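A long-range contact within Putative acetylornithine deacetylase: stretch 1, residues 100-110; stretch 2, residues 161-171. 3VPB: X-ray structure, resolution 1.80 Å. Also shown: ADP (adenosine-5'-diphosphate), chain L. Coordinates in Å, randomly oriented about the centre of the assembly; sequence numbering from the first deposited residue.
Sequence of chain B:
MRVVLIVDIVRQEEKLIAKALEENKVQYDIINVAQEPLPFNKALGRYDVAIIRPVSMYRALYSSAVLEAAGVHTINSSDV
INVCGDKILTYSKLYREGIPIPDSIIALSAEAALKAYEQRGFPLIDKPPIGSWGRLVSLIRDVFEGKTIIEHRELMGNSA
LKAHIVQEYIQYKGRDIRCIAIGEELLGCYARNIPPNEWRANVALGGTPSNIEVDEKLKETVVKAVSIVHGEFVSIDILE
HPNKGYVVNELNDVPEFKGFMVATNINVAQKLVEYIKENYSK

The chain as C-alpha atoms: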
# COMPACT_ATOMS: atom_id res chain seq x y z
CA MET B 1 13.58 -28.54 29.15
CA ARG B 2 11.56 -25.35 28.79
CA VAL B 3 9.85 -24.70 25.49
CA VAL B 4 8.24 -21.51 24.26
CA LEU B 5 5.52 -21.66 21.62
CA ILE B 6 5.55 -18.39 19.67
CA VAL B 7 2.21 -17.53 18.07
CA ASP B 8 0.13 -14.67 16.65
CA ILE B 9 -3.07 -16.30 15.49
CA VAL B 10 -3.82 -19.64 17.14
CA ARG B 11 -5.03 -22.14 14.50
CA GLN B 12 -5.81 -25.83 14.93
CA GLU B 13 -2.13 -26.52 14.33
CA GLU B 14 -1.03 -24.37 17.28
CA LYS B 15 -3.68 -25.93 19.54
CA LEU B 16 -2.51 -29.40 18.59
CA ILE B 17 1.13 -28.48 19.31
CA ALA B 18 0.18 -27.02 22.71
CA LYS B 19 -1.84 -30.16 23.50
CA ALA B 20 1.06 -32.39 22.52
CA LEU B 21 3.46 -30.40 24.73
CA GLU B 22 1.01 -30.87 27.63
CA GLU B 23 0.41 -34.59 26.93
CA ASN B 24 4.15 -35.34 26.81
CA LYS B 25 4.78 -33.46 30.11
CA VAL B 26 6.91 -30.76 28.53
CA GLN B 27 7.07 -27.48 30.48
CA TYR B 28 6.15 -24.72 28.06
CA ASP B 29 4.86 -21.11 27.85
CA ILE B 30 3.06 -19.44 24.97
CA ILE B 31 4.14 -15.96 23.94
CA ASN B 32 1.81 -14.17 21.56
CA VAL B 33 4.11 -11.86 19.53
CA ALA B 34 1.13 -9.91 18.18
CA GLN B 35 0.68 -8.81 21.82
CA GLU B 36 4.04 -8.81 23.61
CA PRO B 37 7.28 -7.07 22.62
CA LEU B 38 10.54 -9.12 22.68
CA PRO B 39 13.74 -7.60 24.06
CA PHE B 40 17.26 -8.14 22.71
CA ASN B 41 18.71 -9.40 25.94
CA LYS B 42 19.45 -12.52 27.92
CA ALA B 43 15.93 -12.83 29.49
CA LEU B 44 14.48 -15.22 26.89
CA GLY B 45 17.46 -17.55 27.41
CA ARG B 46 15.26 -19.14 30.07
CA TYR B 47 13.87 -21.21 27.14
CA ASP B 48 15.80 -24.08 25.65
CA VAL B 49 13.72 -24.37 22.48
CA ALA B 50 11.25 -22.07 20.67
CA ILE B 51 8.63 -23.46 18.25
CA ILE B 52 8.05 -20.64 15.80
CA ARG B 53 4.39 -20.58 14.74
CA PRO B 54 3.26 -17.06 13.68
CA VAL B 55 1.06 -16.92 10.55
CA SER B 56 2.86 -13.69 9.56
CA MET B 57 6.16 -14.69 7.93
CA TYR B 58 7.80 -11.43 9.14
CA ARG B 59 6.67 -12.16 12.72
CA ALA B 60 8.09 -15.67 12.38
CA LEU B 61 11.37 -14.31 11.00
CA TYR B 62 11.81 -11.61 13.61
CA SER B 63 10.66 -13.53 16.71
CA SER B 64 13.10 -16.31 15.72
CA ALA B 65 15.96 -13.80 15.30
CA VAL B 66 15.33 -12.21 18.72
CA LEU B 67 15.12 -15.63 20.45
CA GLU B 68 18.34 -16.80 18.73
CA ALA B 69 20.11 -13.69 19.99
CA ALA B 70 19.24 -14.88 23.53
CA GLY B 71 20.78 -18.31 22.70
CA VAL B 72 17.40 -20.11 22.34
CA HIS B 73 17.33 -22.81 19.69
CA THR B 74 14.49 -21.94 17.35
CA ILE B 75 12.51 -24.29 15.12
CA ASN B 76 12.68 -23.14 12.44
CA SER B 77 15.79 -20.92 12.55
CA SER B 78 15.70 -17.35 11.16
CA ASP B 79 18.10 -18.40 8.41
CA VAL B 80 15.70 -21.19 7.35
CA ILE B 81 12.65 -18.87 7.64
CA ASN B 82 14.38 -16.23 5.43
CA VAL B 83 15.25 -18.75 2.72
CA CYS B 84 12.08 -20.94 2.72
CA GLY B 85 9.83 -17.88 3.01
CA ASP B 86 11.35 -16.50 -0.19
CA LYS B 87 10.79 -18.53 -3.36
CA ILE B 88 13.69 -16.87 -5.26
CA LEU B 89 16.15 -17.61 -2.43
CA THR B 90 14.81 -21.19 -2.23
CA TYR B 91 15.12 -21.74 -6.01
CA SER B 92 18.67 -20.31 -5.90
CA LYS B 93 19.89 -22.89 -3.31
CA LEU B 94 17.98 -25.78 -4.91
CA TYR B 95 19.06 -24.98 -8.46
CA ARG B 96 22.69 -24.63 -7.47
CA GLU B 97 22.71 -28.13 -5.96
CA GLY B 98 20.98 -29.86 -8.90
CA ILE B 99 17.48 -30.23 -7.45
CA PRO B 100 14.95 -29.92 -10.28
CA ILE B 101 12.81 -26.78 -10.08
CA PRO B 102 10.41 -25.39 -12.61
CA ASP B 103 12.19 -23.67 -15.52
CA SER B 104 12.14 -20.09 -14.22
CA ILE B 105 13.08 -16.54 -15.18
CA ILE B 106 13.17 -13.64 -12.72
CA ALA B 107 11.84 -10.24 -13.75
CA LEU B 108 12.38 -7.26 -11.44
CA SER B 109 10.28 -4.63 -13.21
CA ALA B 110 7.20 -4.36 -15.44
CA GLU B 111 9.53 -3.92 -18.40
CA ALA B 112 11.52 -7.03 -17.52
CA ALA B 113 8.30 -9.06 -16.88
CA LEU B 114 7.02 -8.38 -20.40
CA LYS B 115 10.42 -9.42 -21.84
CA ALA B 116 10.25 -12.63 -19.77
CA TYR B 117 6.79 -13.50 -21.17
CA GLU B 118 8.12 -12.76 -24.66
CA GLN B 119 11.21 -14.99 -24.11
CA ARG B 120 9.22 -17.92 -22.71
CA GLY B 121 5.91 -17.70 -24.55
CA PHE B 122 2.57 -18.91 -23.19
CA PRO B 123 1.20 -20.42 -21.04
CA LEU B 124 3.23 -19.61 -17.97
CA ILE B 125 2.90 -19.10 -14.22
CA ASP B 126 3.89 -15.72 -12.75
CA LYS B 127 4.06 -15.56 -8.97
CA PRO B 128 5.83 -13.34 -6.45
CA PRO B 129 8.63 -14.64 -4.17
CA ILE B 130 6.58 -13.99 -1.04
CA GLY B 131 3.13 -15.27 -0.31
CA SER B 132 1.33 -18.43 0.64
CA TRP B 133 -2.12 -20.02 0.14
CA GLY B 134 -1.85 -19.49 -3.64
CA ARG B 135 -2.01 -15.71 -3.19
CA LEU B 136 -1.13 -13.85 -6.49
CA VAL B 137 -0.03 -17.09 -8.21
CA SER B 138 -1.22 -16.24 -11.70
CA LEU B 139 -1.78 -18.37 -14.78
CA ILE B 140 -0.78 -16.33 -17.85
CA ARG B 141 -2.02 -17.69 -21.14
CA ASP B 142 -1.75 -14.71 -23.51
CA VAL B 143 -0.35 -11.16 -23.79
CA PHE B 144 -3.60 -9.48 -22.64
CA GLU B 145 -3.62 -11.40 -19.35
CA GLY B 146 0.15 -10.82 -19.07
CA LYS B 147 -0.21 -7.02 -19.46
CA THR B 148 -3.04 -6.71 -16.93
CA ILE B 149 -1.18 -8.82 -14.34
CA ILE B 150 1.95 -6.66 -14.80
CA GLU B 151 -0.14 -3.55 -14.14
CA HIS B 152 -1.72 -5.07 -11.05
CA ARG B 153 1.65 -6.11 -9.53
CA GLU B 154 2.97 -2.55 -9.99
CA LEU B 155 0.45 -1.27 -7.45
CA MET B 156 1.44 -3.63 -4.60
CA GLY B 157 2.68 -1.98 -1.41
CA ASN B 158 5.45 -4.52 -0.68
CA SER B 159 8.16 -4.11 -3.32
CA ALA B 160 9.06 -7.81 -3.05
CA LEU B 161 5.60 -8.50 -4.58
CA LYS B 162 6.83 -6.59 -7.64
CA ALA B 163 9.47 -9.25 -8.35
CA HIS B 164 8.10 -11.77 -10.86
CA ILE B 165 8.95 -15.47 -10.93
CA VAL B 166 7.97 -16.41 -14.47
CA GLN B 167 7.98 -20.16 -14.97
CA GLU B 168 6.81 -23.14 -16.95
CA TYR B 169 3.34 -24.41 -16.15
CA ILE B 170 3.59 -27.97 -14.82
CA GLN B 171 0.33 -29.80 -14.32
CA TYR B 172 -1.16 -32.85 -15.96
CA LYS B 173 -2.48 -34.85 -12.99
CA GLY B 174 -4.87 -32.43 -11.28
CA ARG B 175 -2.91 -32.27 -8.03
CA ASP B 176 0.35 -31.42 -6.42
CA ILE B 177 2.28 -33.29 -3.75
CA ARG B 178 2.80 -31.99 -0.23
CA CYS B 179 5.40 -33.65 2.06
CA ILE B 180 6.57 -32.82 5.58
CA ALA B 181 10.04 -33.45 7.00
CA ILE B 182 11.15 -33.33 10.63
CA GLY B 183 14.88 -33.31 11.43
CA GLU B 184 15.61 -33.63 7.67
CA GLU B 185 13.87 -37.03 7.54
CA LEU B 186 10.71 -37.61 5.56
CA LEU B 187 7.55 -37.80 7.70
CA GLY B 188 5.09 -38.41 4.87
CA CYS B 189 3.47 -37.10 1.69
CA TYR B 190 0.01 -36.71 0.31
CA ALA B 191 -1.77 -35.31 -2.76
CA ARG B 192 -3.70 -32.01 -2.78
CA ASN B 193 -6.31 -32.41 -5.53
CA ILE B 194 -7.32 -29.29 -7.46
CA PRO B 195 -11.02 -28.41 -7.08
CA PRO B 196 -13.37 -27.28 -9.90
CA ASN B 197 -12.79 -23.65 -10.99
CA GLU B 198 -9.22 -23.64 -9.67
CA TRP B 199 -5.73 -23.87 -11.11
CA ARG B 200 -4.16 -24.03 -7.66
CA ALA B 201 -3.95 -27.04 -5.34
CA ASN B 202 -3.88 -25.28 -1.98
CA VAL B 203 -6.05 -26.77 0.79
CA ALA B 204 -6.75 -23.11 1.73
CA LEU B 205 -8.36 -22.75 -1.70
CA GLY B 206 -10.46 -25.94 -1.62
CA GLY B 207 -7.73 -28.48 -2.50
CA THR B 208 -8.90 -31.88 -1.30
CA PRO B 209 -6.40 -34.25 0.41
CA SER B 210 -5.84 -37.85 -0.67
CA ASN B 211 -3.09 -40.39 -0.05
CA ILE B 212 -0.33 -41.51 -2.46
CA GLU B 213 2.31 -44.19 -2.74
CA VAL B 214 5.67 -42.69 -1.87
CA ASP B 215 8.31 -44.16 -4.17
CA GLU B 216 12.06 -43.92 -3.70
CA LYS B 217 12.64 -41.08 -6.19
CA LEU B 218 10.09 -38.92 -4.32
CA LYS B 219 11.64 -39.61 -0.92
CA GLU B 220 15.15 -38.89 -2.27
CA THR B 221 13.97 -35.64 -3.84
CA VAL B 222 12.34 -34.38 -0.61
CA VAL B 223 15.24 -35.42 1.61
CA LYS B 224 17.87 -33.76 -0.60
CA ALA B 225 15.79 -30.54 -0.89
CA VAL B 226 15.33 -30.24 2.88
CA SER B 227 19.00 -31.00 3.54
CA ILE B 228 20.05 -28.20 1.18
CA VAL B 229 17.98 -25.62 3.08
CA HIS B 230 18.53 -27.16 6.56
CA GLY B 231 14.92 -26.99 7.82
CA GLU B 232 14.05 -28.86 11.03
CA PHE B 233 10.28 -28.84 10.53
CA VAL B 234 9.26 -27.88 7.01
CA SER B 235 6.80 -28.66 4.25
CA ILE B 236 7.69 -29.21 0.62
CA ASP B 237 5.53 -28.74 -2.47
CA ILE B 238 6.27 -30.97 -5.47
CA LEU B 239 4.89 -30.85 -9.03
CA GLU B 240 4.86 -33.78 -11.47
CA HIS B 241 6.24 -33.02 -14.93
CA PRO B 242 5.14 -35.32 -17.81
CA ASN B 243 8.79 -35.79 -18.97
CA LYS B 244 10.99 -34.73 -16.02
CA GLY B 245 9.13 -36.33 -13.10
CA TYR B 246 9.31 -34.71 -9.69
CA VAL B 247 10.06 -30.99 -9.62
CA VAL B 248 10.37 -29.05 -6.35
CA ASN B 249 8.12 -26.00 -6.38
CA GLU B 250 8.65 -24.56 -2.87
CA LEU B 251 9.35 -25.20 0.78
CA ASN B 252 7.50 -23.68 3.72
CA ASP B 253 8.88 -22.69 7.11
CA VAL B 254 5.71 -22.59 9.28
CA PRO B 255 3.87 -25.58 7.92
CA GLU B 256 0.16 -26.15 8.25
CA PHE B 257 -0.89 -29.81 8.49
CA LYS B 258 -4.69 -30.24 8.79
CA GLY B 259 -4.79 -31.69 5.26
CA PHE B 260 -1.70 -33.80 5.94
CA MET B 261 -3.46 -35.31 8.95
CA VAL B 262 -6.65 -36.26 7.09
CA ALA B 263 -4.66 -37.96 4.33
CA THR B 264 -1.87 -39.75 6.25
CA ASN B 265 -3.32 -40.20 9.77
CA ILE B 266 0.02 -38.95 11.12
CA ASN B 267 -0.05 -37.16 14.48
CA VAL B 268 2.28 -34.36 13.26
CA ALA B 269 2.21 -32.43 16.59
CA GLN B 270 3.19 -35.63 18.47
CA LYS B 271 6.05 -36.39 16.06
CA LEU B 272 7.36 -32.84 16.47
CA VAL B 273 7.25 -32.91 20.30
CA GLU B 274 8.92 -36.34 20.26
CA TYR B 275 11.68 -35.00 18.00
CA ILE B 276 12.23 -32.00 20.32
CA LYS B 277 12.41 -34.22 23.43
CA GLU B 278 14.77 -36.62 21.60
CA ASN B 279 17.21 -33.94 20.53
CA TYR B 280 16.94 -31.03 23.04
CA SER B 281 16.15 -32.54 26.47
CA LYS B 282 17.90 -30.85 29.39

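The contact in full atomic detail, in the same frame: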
# COMPACT_ATOMS: atom_id res chain seq x y z
N PRO B 100 15.73 -30.43 -9.16
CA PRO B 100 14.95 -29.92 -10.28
C PRO B 100 13.89 -28.95 -9.76
O PRO B 100 13.26 -29.21 -8.72
CB PRO B 100 14.31 -31.19 -10.86
CG PRO B 100 14.18 -32.07 -9.66
CD PRO B 100 15.48 -31.86 -8.93
N ILE B 101 13.78 -27.81 -10.43
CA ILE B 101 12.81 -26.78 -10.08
C ILE B 101 12.14 -26.41 -11.37
O ILE B 101 12.64 -26.72 -12.46
CB ILE B 101 13.52 -25.51 -9.44
CG1 ILE B 101 14.43 -24.83 -10.48
CG2 ILE B 101 14.21 -25.92 -8.12
CD1 ILE B 101 14.96 -23.42 -10.09
N PRO B 102 10.97 -25.74 -11.30
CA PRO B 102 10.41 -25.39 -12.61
C PRO B 102 11.33 -24.45 -13.38
O PRO B 102 12.02 -23.62 -12.78
CB PRO B 102 9.11 -24.64 -12.25
CG PRO B 102 8.79 -25.10 -10.84
CD PRO B 102 10.14 -25.29 -10.18
N ASP B 103 11.36 -24.58 -14.70
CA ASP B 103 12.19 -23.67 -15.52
C ASP B 103 11.74 -22.24 -15.27
O ASP B 103 10.58 -21.93 -15.52
CB ASP B 103 12.04 -24.01 -16.99
CG ASP B 103 12.79 -25.27 -17.38
OD1 ASP B 103 13.62 -25.76 -16.59
OD2 ASP B 103 12.56 -25.75 -18.51
N SER B 104 12.62 -21.37 -14.76
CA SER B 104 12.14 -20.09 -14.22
C SER B 104 12.99 -18.94 -14.70
O SER B 104 14.17 -19.11 -14.93
CB SER B 104 12.17 -20.07 -12.71
OG SER B 104 11.38 -21.09 -12.15
N ILE B 105 12.37 -17.77 -14.84
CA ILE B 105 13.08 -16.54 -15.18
C ILE B 105 12.60 -15.48 -14.19
O ILE B 105 11.41 -15.42 -13.88
CB ILE B 105 12.77 -16.07 -16.61
CG1 ILE B 105 13.11 -17.14 -17.64
CG2 ILE B 105 13.54 -14.78 -16.95
CD1 ILE B 105 12.61 -16.79 -19.06
N ILE B 106 13.52 -14.66 -13.69
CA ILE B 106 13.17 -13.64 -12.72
C ILE B 106 13.13 -12.28 -13.40
O ILE B 106 14.05 -11.92 -14.13
CB ILE B 106 14.17 -13.63 -11.54
CG1 ILE B 106 14.19 -15.01 -10.89
CG2 ILE B 106 13.84 -12.53 -10.51
CD1 ILE B 106 12.79 -15.63 -10.57
N ALA B 107 12.04 -11.54 -13.14
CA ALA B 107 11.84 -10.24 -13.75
C ALA B 107 11.58 -9.22 -12.64
O ALA B 107 10.63 -9.36 -11.85
CB ALA B 107 10.64 -10.29 -14.69
N LEU B 108 12.43 -8.18 -12.58
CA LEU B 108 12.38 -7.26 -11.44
C LEU B 108 11.80 -5.89 -11.76
O LEU B 108 12.07 -4.91 -11.05
CB LEU B 108 13.77 -7.13 -10.80
CG LEU B 108 14.38 -8.48 -10.39
CD1 LEU B 108 15.84 -8.31 -9.99
CD2 LEU B 108 13.59 -9.18 -9.22
N SER B 109 11.01 -5.84 -12.83
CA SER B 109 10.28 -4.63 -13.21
C SER B 109 9.18 -5.02 -14.18
O SER B 109 9.19 -6.10 -14.72
CB SER B 109 11.22 -3.60 -13.87
OG SER B 109 11.66 -4.07 -15.14
N ALA B 110 8.21 -4.12 -14.42
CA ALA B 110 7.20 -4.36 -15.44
C ALA B 110 7.81 -4.58 -16.81
O ALA B 110 7.36 -5.45 -17.59
CB ALA B 110 6.20 -3.16 -15.48
N LEU B 161 6.72 -7.97 -3.77
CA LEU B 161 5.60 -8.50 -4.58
C LEU B 161 5.70 -8.04 -6.03
O LEU B 161 4.99 -8.54 -6.89
CB LEU B 161 4.24 -8.09 -4.01
CG LEU B 161 3.86 -8.60 -2.62
CD1 LEU B 161 2.46 -8.06 -2.28
CD2 LEU B 161 3.86 -10.11 -2.58
N LYS B 162 6.59 -7.09 -6.28
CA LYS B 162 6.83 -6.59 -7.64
C LYS B 162 7.88 -7.42 -8.39
O LYS B 162 8.13 -7.18 -9.58
CB LYS B 162 7.25 -5.12 -7.59
CG LYS B 162 6.14 -4.19 -7.06
CD LYS B 162 6.62 -2.75 -6.91
CE LYS B 162 5.53 -1.90 -6.24
NZ LYS B 162 5.83 -0.45 -6.33
N ALA B 163 8.53 -8.35 -7.70
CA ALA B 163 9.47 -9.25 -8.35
C ALA B 163 8.64 -10.40 -8.94
O ALA B 163 7.79 -10.96 -8.26
CB ALA B 163 10.47 -9.79 -7.34
N HIS B 164 8.88 -10.73 -10.20
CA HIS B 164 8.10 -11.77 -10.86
C HIS B 164 8.93 -13.02 -11.04
O HIS B 164 10.00 -12.95 -11.66
CB HIS B 164 7.71 -11.34 -12.27
CG HIS B 164 6.85 -10.11 -12.33
ND1 HIS B 164 5.55 -10.14 -12.76
CD2 HIS B 164 7.14 -8.81 -12.10
CE1 HIS B 164 5.05 -8.91 -12.77
NE2 HIS B 164 6.00 -8.08 -12.35
N ILE B 165 8.40 -14.15 -10.58
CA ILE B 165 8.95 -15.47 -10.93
C ILE B 165 8.11 -16.00 -12.08
O ILE B 165 6.95 -16.35 -11.88
CB ILE B 165 8.92 -16.46 -9.76
CG1 ILE B 165 9.58 -15.84 -8.51
CG2 ILE B 165 9.62 -17.77 -10.17
CD1 ILE B 165 9.43 -16.73 -7.24
N VAL B 166 8.69 -16.03 -13.27
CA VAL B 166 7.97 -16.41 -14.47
C VAL B 166 8.42 -17.81 -14.83
O VAL B 166 9.59 -18.01 -15.16
CB VAL B 166 8.34 -15.45 -15.62
CG1 VAL B 166 7.66 -15.88 -16.93
CG2 VAL B 166 8.00 -13.98 -15.23
N GLN B 167 7.51 -18.78 -14.81
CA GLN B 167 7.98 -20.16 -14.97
C GLN B 167 7.06 -21.04 -15.79
O GLN B 167 5.90 -20.70 -16.07
CB GLN B 167 8.29 -20.82 -13.61
CG GLN B 167 7.35 -20.48 -12.50
CD GLN B 167 7.52 -21.29 -11.21
OE1 GLN B 167 6.54 -21.79 -10.71
NE2 GLN B 167 8.76 -21.40 -10.66
N GLU B 168 7.59 -22.17 -16.18
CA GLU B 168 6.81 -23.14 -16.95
C GLU B 168 5.63 -23.62 -16.12
O GLU B 168 5.72 -23.74 -14.89
CB GLU B 168 7.68 -24.33 -17.38
CG GLU B 168 8.29 -25.08 -16.23
CD GLU B 168 9.03 -26.34 -16.69
OE1 GLU B 168 8.53 -27.03 -17.62
OE2 GLU B 168 10.09 -26.64 -16.10
N TYR B 169 4.53 -23.89 -16.80
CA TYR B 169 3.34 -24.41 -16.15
C TYR B 169 3.42 -25.93 -16.14
O TYR B 169 3.56 -26.55 -17.19
CB TYR B 169 2.11 -23.92 -16.91
CG TYR B 169 0.81 -24.41 -16.35
CD1 TYR B 169 0.47 -24.17 -15.02
CD2 TYR B 169 -0.08 -25.11 -17.15
CE1 TYR B 169 -0.74 -24.63 -14.49
CE2 TYR B 169 -1.30 -25.56 -16.64
CZ TYR B 169 -1.62 -25.32 -15.33
OH TYR B 169 -2.81 -25.78 -14.85
N ILE B 170 3.40 -26.53 -14.94
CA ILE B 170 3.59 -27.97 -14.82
C ILE B 170 2.37 -28.53 -14.12
O ILE B 170 2.21 -28.39 -12.89
CB ILE B 170 4.89 -28.34 -14.01
CG1 ILE B 170 6.10 -27.57 -14.52
CG2 ILE B 170 5.17 -29.85 -14.10
CD1 ILE B 170 7.39 -27.79 -13.70
N GLN B 171 1.49 -29.16 -14.90
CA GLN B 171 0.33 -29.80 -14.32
C GLN B 171 -0.35 -30.66 -15.36
O GLN B 171 -0.86 -30.15 -16.38
CB GLN B 171 -0.69 -28.76 -13.79
CG GLN B 171 -1.91 -29.40 -13.13
CD GLN B 171 -1.55 -30.23 -11.95
OE1 GLN B 171 -1.72 -31.44 -11.96
NE2 GLN B 171 -1.01 -29.59 -10.91
PB ADP L . 2.15 -20.80 -2.37
O1B ADP L . 3.32 -20.54 -1.49
O2B ADP L . 1.39 -22.09 -2.11
O3B ADP L . 1.22 -19.64 -2.57
PA ADP L . 2.98 -22.23 -4.76
O1A ADP L . 4.15 -21.89 -5.67
O2A ADP L . 2.94 -23.49 -3.92
O3A ADP L . 2.79 -20.92 -3.85
O5' ADP L . 1.68 -22.21 -5.70
C5' ADP L . 0.36 -22.52 -5.25
C4' ADP L . -0.29 -23.50 -6.20
O4' ADP L . -0.22 -22.97 -7.53
C3' ADP L . 0.48 -24.82 -6.24
O3' ADP L . -0.02 -25.74 -5.26
C2' ADP L . 0.22 -25.32 -7.64
O2' ADP L . -1.05 -25.97 -7.71
C1' ADP L . 0.13 -24.04 -8.42
N9 ADP L . 1.42 -23.71 -9.05
C8 ADP L . 2.36 -22.83 -8.61
N7 ADP L . 3.37 -22.79 -9.49
C5 ADP L . 3.07 -23.63 -10.50
C6 ADP L . 3.72 -24.08 -11.74
N6 ADP L . 4.91 -23.56 -12.10
N1 ADP L . 3.05 -24.95 -12.55
C2 ADP L . 1.86 -25.46 -12.22
N3 ADP L . 1.23 -25.11 -11.07
C4 ADP L . 1.80 -24.23 -10.20

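Strand 104-107 runs antiparallel to the strand that begins at His164, their axes 4.6 Å apart at closest approach, and the contact between the two stretches buries 644 Å². Two pairs of backbone hydrogen bonds set the register: Ile105 N to Val166 O (2.8 Å) and Val166 N to Ile105 O (2.9 Å), then Ala107 N to His164 O (2.9 Å) and His164 N to Ala107 O (2.8 Å). Between these rungs, Ile106 CA lies 3.4 Å from His164 O in a CA-H...O contact.

The side chains alternate between the two faces of the sheet. On the face of Ser104 and Ile106, the m,m rotamer of Ile106 brings its CD1 to 3.8 Å from Ile165 CG1. Leu108 begins by pointing away, but its long side chain returns, placing CD2 3.7 Å from Ala163 CB; the small methyl of Ala163 leaves room for this branched tip. The other face carries Ile105 and Val166, and Ala107 beside His164. Here Ala107 CB packs 3.9 Å from His164 CB, at the root of the larger side chain.

Ser104 and Gln167 approach most closely, CA to CA 4.2 Å, and the compact serine sits beside the longer glutamine side chain. Gln167 NE2 donates to Ser104 OG (3.0 Å), which itself donates to Pro102 O (2.7 Å), while Gln167 OE1 accepts from N6 of ADP (2.8 Å). Beyond this pair, the buried ring of Pro102 fills the space between Gln167 and Ile170, its CB 3.6 Å from Gln167 NE2 and 3.9 Å from Ile170 CD1.

Glu168 clasps this end: its OE2 accepts from Asp103 N (2.8 Å), and its backbone N donates to Asp103 O (3.1 Å). The Asp103 N to Glu168 OE2 bond forms alongside a close approach of like charges, Asp103 OD2 and Glu168 OE2 being 3.6 Å apart.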